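Local coordinates for Serine/threonine protein phosphatase Stp1 (Streptococcus agalactiae, PDB 2PK0) that removes phosphate groups from phosphoserine and phosphothreonine side chains of proteins, as a metal-dependent phosphatase of the PP2C family, at residues Leu11-Gln16 with Asp236-Ala241; Asp197-Met202 with Thr227-Arg232; Gln22-Gln27 with Ala52-Val57; Ser124-Val129 with Asp190-Asn195. All blocks are in the same frame, centred on the assembly; numbering follows the deposited sequence.

Contact 1: Leu11-Gln16 with Asp236-Ala241; sequences LTDIGQ and DNITVA. With MG (magnesium ion), chain F.
Thr12 and Thr239 form a non-hydrogen-bonded pair of two antiparallel strands, and their side chains lie alongside each other, pointing the same way. Different torsions turn the hydroxyls together: OG1 of Thr12 is anti to its backbone N (chi1 -174°), that of Thr239 anti to its carbonyl carbon (chi1 -70°). Thr12 OG1 donates to Thr239 OG1 at 2.8 Å, and Thr239 OG1 is also bonded to Asp23. A beta-branched residue with a hydroxyl suits this place, since it fits a strand and still offers a hydroxyl to the neighbouring strand. The flanking pairs, Leu11 with Val240 and Asp13 with Ile238, each close two backbone bonds. Beyond the strand end, Asn237 crosses Ile14 obliquely and directs ND2, in its own amide plane, onto a lone pair of Ile14 O (2.6 Å). Its OD1 accepts from Gln22 N, so both ends of the amide are used. On the opposite strand Asp13 makes an Asx turn, OD2 taking Gly15 N from above the carboxylate plane (2.8 Å); the positive phi of Gly15 (97°) is readily adopted without a side chain. Asp236 turns away from segment 11-16, its OD2 binding magnesium at 2.1 Å while OD1 accepts from a metal-bound water (2.9 Å). Asp41 and Asp197 bind the same ion. Strand 6-13 is an edge strand of its sheet, with 238-245 between it and 191-195; helix 218-231 packs on the face of Leu11, Asp13, Ile238 and Val240, and the Thr239 face meets strands 23-29 and 35-43.

Contact 2: Asp197-Met202 with Thr227-Arg232; sequences DGLTNM and TLANHR. With MG (magnesium ion), chain F.
Met202 packs against Ala229 and Arg232, and its contacts are made mainly by the first carbons of its chain. Its CB lies 4.1 Å from Ala229 CB, while its CG sits 3.5 Å from the carbonyl oxygen Ala229 O. With CG anti to the carbonyl carbon and the chain bent at chi2 and chi3, the flexible thioether folds back along Arg232, SD lying 3.9 Å from Arg232 O. Arg232 meets the same residue with its aliphatic part: CB is 3.9 Å from Met202 CB. Its chain bends at chi2 (-65°), and NH2 makes a salt bridge with Asp207, so the long side chain serves apolar packing near its root and a charge at its tip. One turn earlier Leu199 brings CD1 to 4.3 Å from Ala229 CB, and the small alanine lets the two backbones draw near. Further out, Asp197 starts the weakly bonded helical turn, which Asn201 N closes onto Asp197 O at 2.7 Å. The turn packed on Ala229 thus begins at a metal ligand: Asp197 OD1 binds magnesium at 2.1 Å, and OD2 accepts from a water on that ion, which Asp41 and Asp236 also bind. Leu199 also rests on Ile238 and Val240 of strand 238-245 and on Ile208 of helix 205-212; Ala229, on helix 218-231, touches Ile238 as well, so both helical segments pack over that strand.

Contact 3: Gln22-Gln27 with Ala52-Val57; sequences QDFINQ and ASEMTV
Strand 23-29, an edge strand of the second sheet of the PP2C beta-sandwich, is covered here by helix 48-64, the short segments running nearly parallel at 21° with 7.1 Å between their axes. Phe24 carries the packing. Glu54 extends across one face of its ring, CG 3.8 Å from the centroid and close to the ring normal, a CH-pi contact; the carboxylate continues the stack, its plane 8° from that of the ring. Val57 approaches in the ring plane, with CG1 3.7 Å from Phe24 CD2, and the same methyl touches Asn26 CB at 3.7 Å. At the start of the strand Ser53 OG lies 2.9 Å from Gln22 O, although its one proton can also be claimed by Gly49 O and Asn50 O. A water donates to Ser53 OG (2.7 Å) and also to Asp23 O, bridging helix and strand. Asp23 itself turns away from the helix, and its OD2 is bonded to Thr239 and Ser196. The chemistry is that of a half-exposed seam: small Ser53 lets the helix come close, branched Val57 fills the inner side, and Glu54 covers the aromatic ring with methylenes while keeping its charge at the exposed surface.

Contact 4: Ser124-Val129 with Asp190-Asn195; sequences SRIGIV and DYLVVN
Ile126 and Ile128 share one conformation, CG2 anti to the backbone N and CG1 anti to the carbonyl carbon (chi1 -60° and -72°), while Leu192, the partner of Ile128 on the other strand, has CG anti to its backbone N (-171°). Together with its second torsion this carries Leu192 CD1 toward the other strand, 4.1 Å from Ile128 CG1 and, diagonally, 3.7 Å from Ile126 CG2, so that one methyl fits between two isoleucines. The same CD1 lies 3.5 Å from Gly127 O. On the other face Val129 CG2 meets Val193 CG2 obliquely at 4.0 Å. Beta-branched residues suit such extended backbones and offer broad methyl surfaces. Six backbone bonds hold the strands, two in each of the pairs Arg125–Asn195, Gly127–Val193 and Val129–Tyr191; the Arg125 N to Asn195 O bond, 2.7 Å long, runs nearly along the C=O axis. Charges lie at the ends: Arg125 reaches out to a salt bridge with Asp140, and Asp190 OD2 accepts from Glu187 N and forms a salt bridge with Arg130. The face of Ile126, Leu192 and Val194 lies against strand 103-112 of the second sheet. Antiparallel strands with an apolar face buried against a second sheet are the build of a beta-sandwich, here the central one of the PP2C fold.

Overall arrangement
Contacts 1 and 4 lie in one sheet, where strands 238-245 and 191-195 are neighbours: Ala241 N reaches Val194 O. Contact 4 is largely buried, and its side-chain packing is mainly apolar, whereas contact 1, at an edge strand of the sheet, is richer in polar side chains. Contact 2 shares magnesium and its waters with contact 1, through Asp197 and Asp236, but rests on aliphatic packing, with Arg232 exposed. Contact 3 belongs to the other sheet and its covering helix, is only partly buried, and joins contact 1 through Thr239–Asp23 and Asn237–Gln22. Within the first sheet, polar side chains gather at the metal end and apolar ones between the sheets.

Contact 1: Leu11-Gln16 with Asp236-Ala241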
loop_
_atom_site.group_PDB
_atom_site.type_symbol
_atom_site.label_atom_id
_atom_site.label_comp_id
_atom_site.label_asym_id
_atom_site.label_seq_id
_atom_site.Cartn_x
_atom_site.Cartn_y
_atom_site.Cartn_z
ATOM N N LEU A 11 -8.905 2.117 -7.009
ATOM C CA LEU A 11 -9.950 3.036 -6.564
ATOM C C LEU A 11 -9.473 3.841 -5.371
ATOM O O LEU A 11 -8.841 3.294 -4.452
ATOM C CB LEU A 11 -11.258 2.298 -6.181
ATOM C CG LEU A 11 -12.505 3.181 -5.885
ATOM C CD1 LEU A 11 -12.869 4.076 -7.084
ATOM C CD2 LEU A 11 -13.721 2.393 -5.462
ATOM N N THR A 12 -9.779 5.133 -5.376
ATOM C CA THR A 12 -9.589 5.936 -4.177
ATOM C C THR A 12 -10.875 6.659 -3.797
ATOM O O THR A 12 -11.678 7.000 -4.664
ATOM C CB THR A 12 -8.410 6.946 -4.288
ATOM O OG1 THR A 12 -8.223 7.565 -3.014
ATOM C CG2 THR A 12 -8.687 8.034 -5.325
ATOM N N ASP A 13 -11.066 6.862 -2.495
ATOM C CA ASP A 13 -12.214 7.586 -1.960
ATOM C C ASP A 13 -11.792 8.459 -0.793
ATOM O O ASP A 13 -10.945 8.075 0.020
ATOM C CB ASP A 13 -13.323 6.636 -1.502
ATOM C CG ASP A 13 -14.640 7.357 -1.273
ATOM O OD1 ASP A 13 -15.452 7.425 -2.215
ATOM O OD2 ASP A 13 -14.865 7.886 -0.169
ATOM N N ILE A 14 -12.420 9.623 -0.701
ATOM C CA ILE A 14 -12.059 10.609 0.291
ATOM C C ILE A 14 -12.452 10.144 1.688
ATOM O O ILE A 14 -11.711 10.383 2.634
ATOM C CB ILE A 14 -12.633 12.028 -0.092
ATOM C CG1 ILE A 14 -11.981 13.154 0.703
ATOM C CG2 ILE A 14 -14.164 12.106 0.015
ATOM C CD1 ILE A 14 -12.270 14.506 0.096
ATOM N N GLY A 15 -13.572 9.422 1.797
ATOM C CA GLY A 15 -14.162 9.045 3.085
ATOM C C GLY A 15 -15.280 9.989 3.515
ATOM O O GLY A 15 -15.336 11.132 3.072
ATOM N N GLN A 16 -16.164 9.505 4.387
ATOM C CA GLN A 16 -17.289 10.279 4.927
ATOM C C GLN A 16 -16.845 11.502 5.697
ATOM O O GLN A 16 -17.378 12.593 5.500
ATOM C CB GLN A 16 -18.131 9.420 5.872
ATOM C CG GLN A 16 -19.066 8.478 5.178
ATOM C CD GLN A 16 -20.246 9.198 4.599
ATOM O OE1 GLN A 16 -20.575 9.045 3.420
ATOM N NE2 GLN A 16 -20.890 10.011 5.424
ATOM N N ASP A 236 -11.274 7.947 7.479
ATOM C CA ASP A 236 -10.002 8.250 6.858
ATOM C C ASP A 236 -10.169 8.009 5.372
ATOM O O ASP A 236 -11.154 7.406 4.964
ATOM C CB ASP A 236 -8.907 7.361 7.459
ATOM C CG ASP A 236 -7.501 7.748 7.011
ATOM O OD1 ASP A 236 -7.301 8.760 6.305
ATOM O OD2 ASP A 236 -6.558 7.010 7.346
ATOM N N ASN A 237 -9.228 8.515 4.576
ATOM C CA ASN A 237 -9.167 8.230 3.152
ATOM C C ASN A 237 -9.008 6.738 2.924
ATOM O O ASN A 237 -8.222 6.092 3.602
ATOM C CB ASN A 237 -7.996 8.963 2.502
ATOM C CG ASN A 237 -7.990 10.451 2.785
ATOM O OD1 ASN A 237 -6.925 11.045 2.976
ATOM N ND2 ASN A 237 -9.165 11.070 2.785
ATOM N N ILE A 238 -9.782 6.194 1.991
ATOM C CA ILE A 238 -9.725 4.764 1.664
ATOM C C ILE A 238 -9.178 4.626 0.267
ATOM O O ILE A 238 -9.607 5.351 -0.625
ATOM C CB ILE A 238 -11.110 4.171 1.640
ATOM C CG1 ILE A 238 -11.965 4.792 2.745
ATOM C CG2 ILE A 238 -11.028 2.695 1.755
ATOM C CD1 ILE A 238 -13.448 4.787 2.433
ATOM N N THR A 239 -8.233 3.711 0.063
ATOM C CA THR A 239 -7.558 3.584 -1.228
ATOM C C THR A 239 -7.149 2.144 -1.423
ATOM O O THR A 239 -6.486 1.584 -0.562
ATOM C CB THR A 239 -6.329 4.502 -1.295
ATOM O OG1 THR A 239 -6.773 5.868 -1.349
ATOM C CG2 THR A 239 -5.511 4.230 -2.529
ATOM N N VAL A 240 -7.594 1.522 -2.520
ATOM C CA VAL A 240 -7.409 0.081 -2.707
ATOM C C VAL A 240 -6.948 -0.276 -4.123
ATOM O O VAL A 240 -7.502 0.218 -5.111
ATOM C CB VAL A 240 -8.713 -0.733 -2.376
ATOM C CG1 VAL A 240 -8.424 -2.218 -2.285
ATOM C CG2 VAL A 240 -9.345 -0.288 -1.073
ATOM N N ALA A 241 -5.921 -1.119 -4.220
ATOM C CA ALA A 241 -5.613 -1.812 -5.472
ATOM C C ALA A 241 -5.969 -3.281 -5.340
ATOM O O ALA A 241 -5.538 -3.955 -4.392
ATOM C CB ALA A 241 -4.159 -1.677 -5.816
HETATM MG MG MG F . -4.706 6.715 6.300
HETATM O O HOH W 1 -4.369 8.868 6.082
HETATM O O HOH W 2 -5.384 6.791 4.250
HETATM O O HOH W 3 -3.595 7.180 8.091
#

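Contact 2: Asp197-Met202 with Thr227-Arg232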
loop_
_atom_site.group_PDB
_atom_site.type_symbol
_atom_site.label_atom_id
_atom_site.label_comp_id
_atom_site.label_asym_id
_atom_site.label_seq_id
_atom_site.Cartn_x
_atom_site.Cartn_y
_atom_site.Cartn_z
ATOM N N ASP A 197 -4.739 2.427 5.297
ATOM C CA ASP A 197 -5.352 1.989 6.546
ATOM C C ASP A 197 -6.856 2.246 6.620
ATOM O O ASP A 197 -7.554 1.589 7.382
ATOM C CB ASP A 197 -4.620 2.533 7.789
ATOM C CG ASP A 197 -4.460 4.064 7.787
ATOM O OD1 ASP A 197 -4.784 4.709 6.768
ATOM O OD2 ASP A 197 -3.996 4.644 8.799
ATOM N N GLY A 198 -7.356 3.152 5.788
ATOM C CA GLY A 198 -8.762 3.506 5.788
ATOM C C GLY A 198 -9.696 2.373 5.404
ATOM O O GLY A 198 -10.874 2.400 5.749
ATOM N N LEU A 199 -9.184 1.382 4.685
ATOM C CA LEU A 199 -9.966 0.196 4.407
ATOM C C LEU A 199 -9.982 -0.679 5.646
ATOM O O LEU A 199 -11.032 -0.933 6.231
ATOM C CB LEU A 199 -9.416 -0.590 3.215
ATOM C CG LEU A 199 -10.366 -1.732 2.809
ATOM C CD1 LEU A 199 -11.604 -1.156 2.152
ATOM C CD2 LEU A 199 -9.693 -2.754 1.881
ATOM N N THR A 200 -8.797 -1.103 6.063
ATOM C CA THR A 200 -8.666 -2.087 7.126
ATOM C C THR A 200 -8.926 -1.588 8.561
ATOM O O THR A 200 -9.075 -2.400 9.476
ATOM C CB THR A 200 -7.301 -2.751 7.044
ATOM O OG1 THR A 200 -6.334 -1.753 6.711
ATOM C CG2 THR A 200 -7.307 -3.829 5.944
ATOM N N ASN A 201 -8.986 -0.275 8.771
ATOM C CA ASN A 201 -9.455 0.225 10.061
ATOM C C ASN A 201 -10.970 0.124 10.172
ATOM O O ASN A 201 -11.503 0.015 11.259
ATOM C CB ASN A 201 -9.015 1.667 10.307
ATOM C CG ASN A 201 -7.504 1.804 10.511
ATOM O OD1 ASN A 201 -6.782 0.822 10.766
ATOM N ND2 ASN A 201 -7.019 3.029 10.386
ATOM N N MET A 202 -11.656 0.160 9.033
ATOM C CA MET A 202 -13.107 0.083 8.991
ATOM C C MET A 202 -13.639 -1.340 8.758
ATOM O O MET A 202 -14.702 -1.688 9.253
ATOM C CB MET A 202 -13.648 1.033 7.926
ATOM C CG MET A 202 -13.329 2.514 8.145
ATOM S SD MET A 202 -13.965 3.277 9.667
ATOM C CE MET A 202 -12.446 3.506 10.601
ATOM N N THR A 227 -17.609 1.583 -0.202
ATOM C CA THR A 227 -18.975 1.858 0.253
ATOM C C THR A 227 -19.146 1.313 1.659
ATOM O O THR A 227 -19.566 2.039 2.558
ATOM C CB THR A 227 -20.020 1.211 -0.683
ATOM O OG1 THR A 227 -19.898 1.779 -1.991
ATOM C CG2 THR A 227 -21.450 1.431 -0.181
ATOM N N LEU A 228 -18.760 0.051 1.851
ATOM C CA LEU A 228 -18.764 -0.568 3.178
ATOM C C LEU A 228 -17.862 0.146 4.187
ATOM O O LEU A 228 -18.246 0.317 5.336
ATOM C CB LEU A 228 -18.375 -2.050 3.092
ATOM C CG LEU A 228 -18.541 -2.834 4.394
ATOM C CD1 LEU A 228 -19.963 -2.690 4.938
ATOM C CD2 LEU A 228 -18.161 -4.295 4.226
ATOM N N ALA A 229 -16.684 0.582 3.746
ATOM C CA ALA A 229 -15.781 1.300 4.624
ATOM C C ALA A 229 -16.377 2.635 5.049
ATOM O O ALA A 229 -16.189 3.080 6.179
ATOM C CB ALA A 229 -14.433 1.476 3.971
ATOM N N ASN A 230 -17.121 3.254 4.142
ATOM C CA ASN A 230 -17.846 4.476 4.466
ATOM C C ASN A 230 -19.000 4.212 5.435
ATOM O O ASN A 230 -19.190 4.990 6.385
ATOM C CB ASN A 230 -18.334 5.171 3.186
ATOM C CG ASN A 230 -17.219 5.911 2.468
ATOM O OD1 ASN A 230 -16.367 6.512 3.113
ATOM N ND2 ASN A 230 -17.217 5.875 1.136
ATOM N N HIS A 231 -19.741 3.117 5.209
ATOM C CA HIS A 231 -20.851 2.741 6.075
ATOM C C HIS A 231 -20.367 2.460 7.476
ATOM O O HIS A 231 -21.017 2.832 8.432
ATOM C CB HIS A 231 -21.609 1.514 5.560
ATOM C CG HIS A 231 -22.644 1.830 4.522
ATOM N ND1 HIS A 231 -23.617 2.789 4.705
ATOM C CD2 HIS A 231 -22.868 1.299 3.296
ATOM C CE1 HIS A 231 -24.386 2.849 3.631
ATOM N NE2 HIS A 231 -23.950 1.956 2.760
ATOM N N ARG A 232 -19.208 1.831 7.603
ATOM C CA ARG A 232 -18.594 1.618 8.912
ATOM C C ARG A 232 -18.068 2.886 9.567
ATOM O O ARG A 232 -17.730 2.866 10.744
ATOM C CB ARG A 232 -17.449 0.616 8.813
ATOM C CG ARG A 232 -17.870 -0.764 8.359
ATOM C CD ARG A 232 -18.789 -1.448 9.341
ATOM N NE ARG A 232 -19.180 -2.769 8.844
ATOM C CZ ARG A 232 -18.457 -3.875 9.015
ATOM N NH1 ARG A 232 -18.890 -5.034 8.529
ATOM N NH2 ARG A 232 -17.300 -3.822 9.676
HETATM MG MG MG F . -4.706 6.715 6.300
HETATM O O HOH W 3 -3.595 7.180 8.091
HETATM O O HOH W 1 -4.369 8.868 6.082
HETATM O O HOH W 2 -5.384 6.791 4.250
#

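Contact 3: Gln22-Gln27 with Ala52-Val57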
loop_
_atom_site.group_PDB
_atom_site.type_symbol
_atom_site.label_atom_id
_atom_site.label_comp_id
_atom_site.label_asym_id
_atom_site.label_seq_id
_atom_site.Cartn_x
_atom_site.Cartn_y
_atom_site.Cartn_z
ATOM N N GLN A 22 -5.499 12.647 1.007
ATOM C CA GLN A 22 -4.038 12.671 0.889
ATOM C C GLN A 22 -3.459 11.296 0.506
ATOM O O GLN A 22 -2.249 11.069 0.610
ATOM C CB GLN A 22 -3.388 13.190 2.178
ATOM C CG GLN A 22 -3.961 14.500 2.713
ATOM C CD GLN A 22 -3.204 15.004 3.930
ATOM O OE1 GLN A 22 -3.117 14.321 4.966
ATOM N NE2 GLN A 22 -2.646 16.210 3.811
ATOM N N ASP A 23 -4.324 10.373 0.088
ATOM C CA ASP A 23 -3.851 9.116 -0.469
ATOM C C ASP A 23 -3.598 9.336 -1.956
ATOM O O ASP A 23 -4.296 10.154 -2.573
ATOM C CB ASP A 23 -4.899 8.014 -0.329
ATOM C CG ASP A 23 -5.009 7.438 1.086
ATOM O OD1 ASP A 23 -4.187 7.757 1.972
ATOM O OD2 ASP A 23 -5.949 6.639 1.301
ATOM N N PHE A 24 -2.624 8.618 -2.526
ATOM C CA PHE A 24 -2.469 8.548 -3.992
ATOM C C PHE A 24 -2.242 7.112 -4.480
ATOM O O PHE A 24 -1.548 6.346 -3.831
ATOM C CB PHE A 24 -1.329 9.456 -4.482
ATOM C CG PHE A 24 -1.560 10.036 -5.868
ATOM C CD1 PHE A 24 -2.469 11.069 -6.066
ATOM C CD2 PHE A 24 -0.868 9.556 -6.964
ATOM C CE1 PHE A 24 -2.686 11.609 -7.345
ATOM C CE2 PHE A 24 -1.074 10.086 -8.233
ATOM C CZ PHE A 24 -1.984 11.114 -8.424
ATOM N N ILE A 25 -2.837 6.754 -5.614
ATOM C CA ILE A 25 -2.646 5.420 -6.216
ATOM C C ILE A 25 -2.559 5.467 -7.762
ATOM O O ILE A 25 -3.264 6.262 -8.413
ATOM C CB ILE A 25 -3.746 4.442 -5.758
ATOM C CG1 ILE A 25 -3.305 2.984 -5.911
ATOM C CG2 ILE A 25 -5.048 4.688 -6.481
ATOM C CD1 ILE A 25 -4.382 2.000 -5.475
ATOM N N ASN A 26 -1.666 4.651 -8.333
ATOM C CA ASN A 26 -1.514 4.562 -9.771
ATOM C C ASN A 26 -0.804 3.265 -10.178
ATOM O O ASN A 26 -0.178 2.590 -9.349
ATOM C CB ASN A 26 -0.761 5.772 -10.317
ATOM C CG ASN A 26 -1.269 6.222 -11.688
ATOM O OD1 ASN A 26 -1.957 5.478 -12.381
ATOM N ND2 ASN A 26 -0.920 7.446 -12.082
ATOM N N GLN A 27 -0.925 2.909 -11.455
ATOM C CA GLN A 27 -0.197 1.787 -12.007
ATOM C C GLN A 27 0.668 2.247 -13.176
ATOM O O GLN A 27 0.430 3.307 -13.749
ATOM C CB GLN A 27 -1.140 0.666 -12.424
ATOM C CG GLN A 27 -2.045 1.004 -13.588
ATOM C CD GLN A 27 -2.995 -0.151 -13.943
ATOM O OE1 GLN A 27 -2.557 -1.274 -14.185
ATOM N NE2 GLN A 27 -4.294 0.129 -13.968
ATOM N N ALA A 52 3.328 14.804 -0.916
ATOM C CA ALA A 52 4.219 13.679 -0.658
ATOM C C ALA A 52 3.750 12.394 -1.324
ATOM O O ALA A 52 4.559 11.658 -1.916
ATOM C CB ALA A 52 4.388 13.468 0.844
ATOM N N SER A 53 2.443 12.139 -1.231
ATOM C CA SER A 53 1.834 10.935 -1.800
ATOM C C SER A 53 1.831 10.966 -3.323
ATOM O O SER A 53 2.269 10.009 -3.950
ATOM C CB SER A 53 0.425 10.700 -1.239
ATOM O OG SER A 53 -0.509 11.690 -1.636
ATOM N N GLU A 54 1.383 12.070 -3.915
ATOM C CA GLU A 54 1.449 12.211 -5.369
ATOM C C GLU A 54 2.878 12.279 -5.935
ATOM O O GLU A 54 3.130 11.768 -7.020
ATOM C CB GLU A 54 0.606 13.388 -5.861
ATOM C CG GLU A 54 0.559 13.504 -7.383
ATOM C CD GLU A 54 -0.477 14.483 -7.873
ATOM O OE1 GLU A 54 -1.198 15.056 -7.020
ATOM O OE2 GLU A 54 -0.569 14.674 -9.110
ATOM N N MET A 55 3.822 12.867 -5.205
ATOM C CA MET A 55 5.197 12.955 -5.722
ATOM C C MET A 55 5.913 11.606 -5.773
ATOM O O MET A 55 6.492 11.251 -6.791
ATOM C CB MET A 55 6.023 13.943 -4.921
ATOM C CG MET A 55 7.210 14.508 -5.646
ATOM S SD MET A 55 7.606 16.118 -4.923
ATOM C CE MET A 55 6.947 17.283 -6.153
ATOM N N THR A 56 5.855 10.865 -4.672
ATOM C CA THR A 56 6.413 9.524 -4.598
ATOM C C THR A 56 5.892 8.648 -5.725
ATOM O O THR A 56 6.674 8.138 -6.505
ATOM C CB THR A 56 6.045 8.867 -3.266
ATOM O OG1 THR A 56 6.537 9.671 -2.188
ATOM C CG2 THR A 56 6.616 7.454 -3.166
ATOM N N VAL A 57 4.573 8.514 -5.817
ATOM C CA VAL A 57 3.926 7.725 -6.859
ATOM C C VAL A 57 4.272 8.179 -8.290
ATOM O O VAL A 57 4.634 7.355 -9.115
ATOM C CB VAL A 57 2.363 7.669 -6.646
ATOM C CG1 VAL A 57 1.647 7.036 -7.842
ATOM C CG2 VAL A 57 2.008 6.925 -5.346
HETATM O O HOH W 4 -2.690 12.823 -2.654
#

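Contact 4: Ser124-Val129 with Asp190-Asn195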
loop_
_atom_site.group_PDB
_atom_site.type_symbol
_atom_site.label_atom_id
_atom_site.label_comp_id
_atom_site.label_asym_id
_atom_site.label_seq_id
_atom_site.Cartn_x
_atom_site.Cartn_y
_atom_site.Cartn_z
ATOM N N SER A 124 0.189 1.010 5.665
ATOM C CA SER A 124 -0.584 0.496 4.552
ATOM C C SER A 124 -0.401 -1.026 4.512
ATOM O O SER A 124 0.508 -1.573 5.138
ATOM C CB SER A 124 -0.138 1.147 3.250
ATOM O OG SER A 124 -0.530 2.500 3.184
ATOM N N ARG A 125 -1.283 -1.736 3.830
ATOM C CA ARG A 125 -1.231 -3.182 3.916
ATOM C C ARG A 125 -1.326 -3.863 2.579
ATOM O O ARG A 125 -1.817 -3.281 1.601
ATOM C CB ARG A 125 -2.339 -3.703 4.803
ATOM C CG ARG A 125 -2.252 -3.217 6.203
ATOM C CD ARG A 125 -2.945 -4.144 7.102
ATOM N NE ARG A 125 -2.823 -3.695 8.473
ATOM C CZ ARG A 125 -3.704 -3.997 9.409
ATOM N NH1 ARG A 125 -4.752 -4.735 9.080
ATOM N NH2 ARG A 125 -3.552 -3.538 10.646
ATOM N N ILE A 126 -0.814 -5.096 2.555
ATOM C CA ILE A 126 -0.912 -5.996 1.419
ATOM C C ILE A 126 -1.373 -7.352 1.925
ATOM O O ILE A 126 -0.805 -7.892 2.891
ATOM C CB ILE A 126 0.432 -6.191 0.735
ATOM C CG1 ILE A 126 0.972 -4.859 0.224
ATOM C CG2 ILE A 126 0.320 -7.184 -0.404
ATOM C CD1 ILE A 126 2.384 -4.970 -0.246
ATOM N N GLY A 127 -2.406 -7.896 1.285
ATOM C CA GLY A 127 -2.875 -9.221 1.626
ATOM C C GLY A 127 -3.240 -10.073 0.430
ATOM O O GLY A 127 -3.408 -9.575 -0.673
ATOM N N ILE A 128 -3.361 -11.369 0.650
ATOM C CA ILE A 128 -3.861 -12.254 -0.382
ATOM C C ILE A 128 -5.134 -12.884 0.125
ATOM O O ILE A 128 -5.205 -13.317 1.271
ATOM C CB ILE A 128 -2.842 -13.368 -0.757
ATOM C CG1 ILE A 128 -1.672 -12.787 -1.543
ATOM C CG2 ILE A 128 -3.498 -14.479 -1.589
ATOM C CD1 ILE A 128 -0.512 -13.707 -1.586
ATOM N N VAL A 129 -6.152 -12.893 -0.720
ATOM C CA VAL A 129 -7.362 -13.650 -0.435
ATOM C C VAL A 129 -7.402 -14.935 -1.273
ATOM O O VAL A 129 -7.413 -14.883 -2.501
ATOM C CB VAL A 129 -8.602 -12.776 -0.652
ATOM C CG1 VAL A 129 -9.893 -13.598 -0.526
ATOM C CG2 VAL A 129 -8.570 -11.607 0.332
ATOM N N ASP A 190 -6.729 -16.176 -6.818
ATOM C CA ASP A 190 -6.294 -15.283 -5.734
ATOM C C ASP A 190 -6.718 -13.844 -5.985
ATOM O O ASP A 190 -6.999 -13.454 -7.121
ATOM C CB ASP A 190 -4.766 -15.292 -5.591
ATOM C CG ASP A 190 -4.232 -16.512 -4.853
ATOM O OD1 ASP A 190 -5.024 -17.280 -4.280
ATOM O OD2 ASP A 190 -3.000 -16.698 -4.828
ATOM N N TYR A 191 -6.773 -13.062 -4.916
ATOM C CA TYR A 191 -6.921 -11.619 -5.015
ATOM C C TYR A 191 -5.791 -11.023 -4.204
ATOM O O TYR A 191 -5.699 -11.276 -2.998
ATOM C CB TYR A 191 -8.241 -11.130 -4.411
ATOM C CG TYR A 191 -9.514 -11.593 -5.109
ATOM C CD1 TYR A 191 -10.091 -10.837 -6.114
ATOM C CD2 TYR A 191 -10.143 -12.774 -4.739
ATOM C CE1 TYR A 191 -11.238 -11.244 -6.746
ATOM C CE2 TYR A 191 -11.303 -13.195 -5.366
ATOM C CZ TYR A 191 -11.840 -12.428 -6.375
ATOM O OH TYR A 191 -12.990 -12.846 -7.006
ATOM N N LEU A 192 -4.914 -10.265 -4.853
ATOM C CA LEU A 192 -3.991 -9.415 -4.125
ATOM C C LEU A 192 -4.801 -8.216 -3.694
ATOM O O LEU A 192 -5.546 -7.645 -4.507
ATOM C CB LEU A 192 -2.837 -8.937 -5.014
ATOM C CG LEU A 192 -1.703 -8.210 -4.273
ATOM C CD1 LEU A 192 -1.053 -9.124 -3.237
ATOM C CD2 LEU A 192 -0.683 -7.697 -5.246
ATOM N N VAL A 193 -4.671 -7.830 -2.421
ATOM C CA VAL A 193 -5.372 -6.674 -1.913
ATOM C C VAL A 193 -4.372 -5.672 -1.342
ATOM O O VAL A 193 -3.785 -5.887 -0.292
ATOM C CB VAL A 193 -6.396 -7.063 -0.832
ATOM C CG1 VAL A 193 -7.222 -5.830 -0.378
ATOM C CG2 VAL A 193 -7.321 -8.159 -1.331
ATOM N N VAL A 194 -4.167 -4.573 -2.045
ATOM C CA VAL A 194 -3.273 -3.542 -1.559
ATOM C C VAL A 194 -4.122 -2.367 -1.072
ATOM O O VAL A 194 -4.930 -1.833 -1.828
ATOM C CB VAL A 194 -2.303 -3.082 -2.677
ATOM C CG1 VAL A 194 -1.303 -2.094 -2.126
ATOM C CG2 VAL A 194 -1.574 -4.273 -3.292
ATOM N N ASN A 195 -3.955 -1.968 0.184
ATOM C CA ASN A 195 -4.776 -0.881 0.725
ATOM C C ASN A 195 -4.111 0.059 1.763
ATOM O O ASN A 195 -3.131 -0.294 2.430
ATOM C CB ASN A 195 -6.086 -1.428 1.280
ATOM C CG ASN A 195 -5.869 -2.339 2.441
ATOM O OD1 ASN A 195 -5.899 -1.911 3.588
ATOM N ND2 ASN A 195 -5.629 -3.602 2.161
#